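Local structure of PA14 domain-containing protein (6QDI) at residues F205-F216 with T247-V258. The protein probably senses plant-biomass polysaccharides outside the cell as a membrane-anchored anti-sigma factor, this part comprising its calcium-binding tandem PA14 domains. Numbering follows the deposited sequence. Where two conformers were deposited one is given.
Sequences FIQVPYDGDYVF and TEAISLKAGQRV
Asp-211 OD1 accepts a hydrogen bond from the backbone N of Ala-254 at 2.7 Å, nearly along the carboxylate C-O axis. Ala-254 lies in the type II turn 253-256. The other oxygen, OD2, reaches Lys-253 NZ through a water. Inside that turn, Gln-256 OE1 accepts a hydrogen bond from the backbone N of Lys-253. Gln-207 is extended and sends NE2 to Gly-255 O at 2.9 Å. The acceptor lies in the plane of the amide, while NE2 is tilted from the carbonyl plane of Gly-255. A water joins Gln-207 OE1 to Arg-257 NH2. The Arg-257 chain bends at chi3 (45°) and lays its guanidinium over a face of the Phe-205 ring. The planes differ by 25°, and CZ sits 3.8 Å from the ring centroid, a cation-pi stack. Arg-257 NH1 also forms a salt bridge with Arg-295 OXT. Val-208 CG2 meets Leu-252 CD1 at 3.8 Å and Val-258 CG2 at 3.9 Å. Leu-252 CD1 also touches Tyr-214 CD1. At the far end, Thr-247 OG1 accepts a hydrogen bond from Phe-216 N at 3.0 Å and donates to Glu-248 O. Antiparallel ladders 206-207 with 257-258 and 212-214 with 250-252 lie in different sheets of the second PA14 domain. Where both segments pass between sheets, the Asp-211 and Gln-207 bonds, with backbone bonds Val-208 N to Gln-256 O and Gly-255 N to Val-208 O, thus carry the pairing across the gap, beside apolar Val-208, Leu-252 and Val-258.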
loop_
_atom_site.group_PDB
_atom_site.type_symbol
_atom_site.label_atom_id
_atom_site.label_comp_id
_atom_site.label_asym_id
_atom_site.label_seq_id
_atom_site.Cartn_x
_atom_site.Cartn_y
_atom_site.Cartn_z
ATOM N N PHE A 205 3.917 21.731 7.457
ATOM C CA PHE A 205 4.067 21.801 8.925
ATOM C C PHE A 205 3.467 20.563 9.537
ATOM O O PHE A 205 2.443 20.078 9.077
ATOM C CB PHE A 205 3.391 23.060 9.497
ATOM C CG PHE A 205 4.084 24.325 9.086
ATOM C CD1 PHE A 205 3.830 24.891 7.838
ATOM C CD2 PHE A 205 5.027 24.921 9.873
ATOM C CE1 PHE A 205 4.507 26.017 7.404
ATOM C CE2 PHE A 205 5.682 26.070 9.456
ATOM C CZ PHE A 205 5.440 26.585 8.211
ATOM N N ILE A 206 4.110 20.093 10.609
ATOM C CA ILE A 206 3.541 19.079 11.477
ATOM C C ILE A 206 3.065 19.799 12.734
ATOM O O ILE A 206 3.849 20.501 13.371
ATOM C CB ILE A 206 4.606 18.021 11.831
ATOM C CG1 ILE A 206 5.205 17.389 10.571
ATOM C CG2 ILE A 206 4.013 16.955 12.764
ATOM C CD1 ILE A 206 6.445 16.567 10.777
ATOM N N GLN A 207 1.784 19.648 13.064
ATOM C CA GLN A 207 1.275 20.270 14.269
ATOM C C GLN A 207 1.163 19.209 15.337
ATOM O O GLN A 207 0.487 18.192 15.153
ATOM C CB GLN A 207 -0.030 21.029 14.018
ATOM C CG GLN A 207 -0.358 21.942 15.218
ATOM C CD GLN A 207 -1.265 23.117 14.856
ATOM O OE1 GLN A 207 -2.011 23.044 13.871
ATOM N NE2 GLN A 207 -1.170 24.201 15.601
ATOM N N VAL A 208 1.811 19.456 16.457
ATOM C CA VAL A 208 2.072 18.450 17.473
ATOM C C VAL A 208 0.820 18.199 18.303
ATOM O O VAL A 208 0.200 19.122 18.793
ATOM C CB VAL A 208 3.231 18.919 18.356
ATOM C CG1 VAL A 208 3.444 18.024 19.566
ATOM C CG2 VAL A 208 4.490 19.044 17.510
ATOM N N PRO A 209 0.431 16.922 18.509
ATOM C CA PRO A 209 -0.830 16.671 19.204
ATOM C C PRO A 209 -0.750 16.716 20.721
ATOM O O PRO A 209 -1.749 17.049 21.355
ATOM C CB PRO A 209 -1.205 15.265 18.739
ATOM C CG PRO A 209 0.118 14.617 18.378
ATOM C CD PRO A 209 0.921 15.730 17.789
ATOM N N TYR A 210 0.389 16.364 21.285
ATOM C CA TYR A 210 0.563 16.122 22.737
ATOM C C TYR A 210 1.871 16.671 23.222
ATOM O O TYR A 210 2.880 16.576 22.519
ATOM C CB TYR A 210 0.530 14.597 23.051
ATOM C CG TYR A 210 -0.620 13.838 22.429
ATOM C CD1 TYR A 210 -1.940 14.140 22.749
ATOM C CD2 TYR A 210 -0.389 12.816 21.530
ATOM C CE1 TYR A 210 -3.006 13.465 22.146
ATOM C CE2 TYR A 210 -1.450 12.140 20.949
ATOM C CZ TYR A 210 -2.751 12.472 21.254
ATOM O OH TYR A 210 -3.767 11.797 20.623
ATOM N N ASP A 211 1.899 17.227 24.434
ATOM C CA ASP A 211 3.158 17.618 25.004
ATOM C C ASP A 211 4.042 16.369 25.302
ATOM O O ASP A 211 3.589 15.427 25.928
ATOM C CB ASP A 211 2.968 18.305 26.377
ATOM C CG ASP A 211 2.401 19.657 26.385
ATOM O OD1 ASP A 211 2.127 20.263 25.337
ATOM O OD2 ASP A 211 2.242 20.163 27.521
ATOM N N GLY A 212 5.295 16.430 24.882
ATOM C CA GLY A 212 6.294 15.414 25.249
ATOM C C GLY A 212 7.362 15.300 24.188
ATOM O O GLY A 212 7.520 16.180 23.356
ATOM N N ASP A 213 8.140 14.223 24.258
ATOM C CA ASP A 213 9.285 13.987 23.408
ATOM C C ASP A 213 8.924 13.107 22.215
ATOM O O ASP A 213 8.227 12.104 22.372
ATOM C CB ASP A 213 10.430 13.312 24.172
ATOM C CG ASP A 213 11.289 14.273 24.995
ATOM O OD1 ASP A 213 10.892 15.404 25.314
ATOM O OD2 ASP A 213 12.421 13.893 25.315
ATOM N N TYR A 214 9.402 13.534 21.044
ATOM C CA TYR A 214 9.137 12.857 19.777
ATOM C C TYR A 214 10.440 12.485 19.101
ATOM O O TYR A 214 11.423 13.191 19.190
ATOM C CB TYR A 214 8.323 13.743 18.852
ATOM C CG TYR A 214 6.919 14.017 19.321
ATOM C CD1 TYR A 214 6.669 14.887 20.384
ATOM C CD2 TYR A 214 5.824 13.468 18.679
ATOM C CE1 TYR A 214 5.378 15.134 20.812
ATOM C CE2 TYR A 214 4.548 13.724 19.070
ATOM C CZ TYR A 214 4.306 14.571 20.149
ATOM O OH TYR A 214 3.004 14.802 20.546
ATOM N N VAL A 215 10.388 11.395 18.343
ATOM C CA VAL A 215 11.453 11.013 17.403
ATOM C C VAL A 215 10.793 10.818 16.039
ATOM O O VAL A 215 9.767 10.184 15.955
ATOM C CB VAL A 215 12.143 9.699 17.866
ATOM C CG1 VAL A 215 13.105 9.190 16.813
ATOM C CG2 VAL A 215 12.894 9.950 19.180
ATOM N N PHE A 216 11.434 11.350 15.002
ATOM C CA PHE A 216 10.989 11.117 13.627
ATOM C C PHE A 216 11.885 10.075 12.961
ATOM O O PHE A 216 13.110 10.091 13.128
ATOM C CB PHE A 216 11.022 12.409 12.824
ATOM C CG PHE A 216 10.104 13.436 13.360
ATOM C CD1 PHE A 216 8.778 13.452 12.963
ATOM C CD2 PHE A 216 10.525 14.405 14.218
ATOM C CE1 PHE A 216 7.890 14.402 13.434
ATOM C CE2 PHE A 216 9.644 15.344 14.716
ATOM C CZ PHE A 216 8.312 15.332 14.332
ATOM N N THR A 247 15.768 10.976 13.848
ATOM C CA THR A 247 16.220 12.149 14.592
ATOM C C THR A 247 16.589 11.742 16.020
ATOM O O THR A 247 16.210 10.678 16.496
ATOM C CB THR A 247 15.151 13.260 14.619
ATOM O OG1 THR A 247 14.011 12.843 15.369
ATOM C CG2 THR A 247 14.716 13.633 13.208
ATOM N N GLU A 248 17.240 12.657 16.717
ATOM C CA GLU A 248 17.271 12.614 18.165
ATOM C C GLU A 248 15.868 12.912 18.700
ATOM O O GLU A 248 14.990 13.376 17.977
ATOM C CB GLU A 248 18.270 13.644 18.705
ATOM C CG GLU A 248 19.677 13.416 18.218
ATOM C CD GLU A 248 20.154 12.058 18.609
ATOM O OE1 GLU A 248 20.191 11.772 19.825
ATOM O OE2 GLU A 248 20.473 11.257 17.709
ATOM N N ALA A 249 15.642 12.640 19.977
ATOM C CA ALA A 249 14.402 13.057 20.629
ATOM C C ALA A 249 14.311 14.572 20.699
ATOM O O ALA A 249 15.333 15.266 20.950
ATOM C CB ALA A 249 14.301 12.469 22.016
ATOM N N ILE A 250 13.110 15.096 20.475
ATOM C CA ILE A 250 12.862 16.515 20.467
ATOM C C ILE A 250 11.648 16.753 21.364
ATOM O O ILE A 250 10.609 16.106 21.200
ATOM C CB ILE A 250 12.567 17.025 19.042
ATOM C CG1 ILE A 250 13.707 16.666 18.072
ATOM C CG2 ILE A 250 12.326 18.531 19.105
ATOM C CD1 ILE A 250 13.359 16.875 16.616
ATOM N N SER A 251 11.820 17.664 22.320
ATOM C CA SER A 251 10.725 18.062 23.208
ATOM C C SER A 251 9.807 19.052 22.503
ATOM O O SER A 251 10.272 20.104 22.034
ATOM C CB SER A 251 11.267 18.680 24.486
ATOM O OG SER A 251 10.228 19.141 25.312
ATOM N N LEU A 252 8.527 18.709 22.422
ATOM C CA LEU A 252 7.563 19.500 21.657
ATOM C C LEU A 252 6.323 19.715 22.513
ATOM O O LEU A 252 6.052 18.991 23.489
ATOM C CB LEU A 252 7.210 18.776 20.354
ATOM C CG LEU A 252 8.368 18.576 19.376
ATOM C CD1 LEU A 252 7.951 17.641 18.244
ATOM C CD2 LEU A 252 8.896 19.899 18.849
ATOM N N LYS A 253 5.570 20.737 22.143
ATOM C CA LYS A 253 4.342 21.104 22.843
ATOM C C LYS A 253 3.123 20.912 21.988
ATOM O O LYS A 253 3.165 21.147 20.775
ATOM C CB LYS A 253 4.390 22.558 23.311
ATOM C CG LYS A 253 5.577 22.840 24.207
ATOM C CD LYS A 253 5.542 22.005 25.472
ATOM C CE LYS A 253 6.643 22.431 26.419
ATOM N NZ LYS A 253 6.865 21.419 27.485
ATOM N N ALA A 254 2.031 20.554 22.616
ATOM C CA ALA A 254 0.764 20.484 21.924
ATOM C C ALA A 254 0.505 21.797 21.180
ATOM O O ALA A 254 0.615 22.877 21.756
ATOM C CB ALA A 254 -0.363 20.171 22.873
ATOM N N GLY A 255 0.120 21.683 19.912
ATOM C CA GLY A 255 -0.148 22.873 19.083
ATOM C C GLY A 255 1.056 23.468 18.424
ATOM O O GLY A 255 0.921 24.333 17.578
ATOM N N GLN A 256 2.265 23.020 18.762
ATOM C CA GLN A 256 3.446 23.536 18.148
ATOM C C GLN A 256 3.458 23.170 16.663
ATOM O O GLN A 256 3.096 22.064 16.300
ATOM C CB GLN A 256 4.689 22.961 18.858
ATOM C CG GLN A 256 6.012 23.407 18.304
ATOM C CD GLN A 256 7.178 23.023 19.143
ATOM O OE1 GLN A 256 7.019 22.512 20.270
ATOM N NE2 GLN A 256 8.364 23.309 18.634
ATOM N N ARG A 257 3.882 24.099 15.814
ATOM C CA ARG A 257 3.995 23.878 14.384
ATOM C C ARG A 257 5.461 23.712 14.077
ATOM O O ARG A 257 6.275 24.615 14.271
ATOM C CB ARG A 257 3.355 25.016 13.588
ATOM C CG ARG A 257 1.864 24.868 13.463
ATOM C CD ARG A 257 1.173 26.133 12.997
ATOM N NE ARG A 257 1.834 26.799 11.871
ATOM C CZ ARG A 257 1.629 26.592 10.567
ATOM N NH1 ARG A 257 2.331 27.282 9.688
ATOM N NH2 ARG A 257 0.800 25.657 10.114
ATOM N N VAL A 258 5.814 22.521 13.594
ATOM C CA VAL A 258 7.172 22.160 13.229
ATOM C C VAL A 258 7.273 22.244 11.722
ATOM O O VAL A 258 6.567 21.536 11.000
ATOM C CB VAL A 258 7.504 20.724 13.750
ATOM C CG1 VAL A 258 8.864 20.298 13.286
ATOM C CG2 VAL A 258 7.310 20.632 15.252
HETATM O O HOH W 1 -1.099 23.931 11.401
HETATM O O HOH W 2 4.274 21.633 28.738
#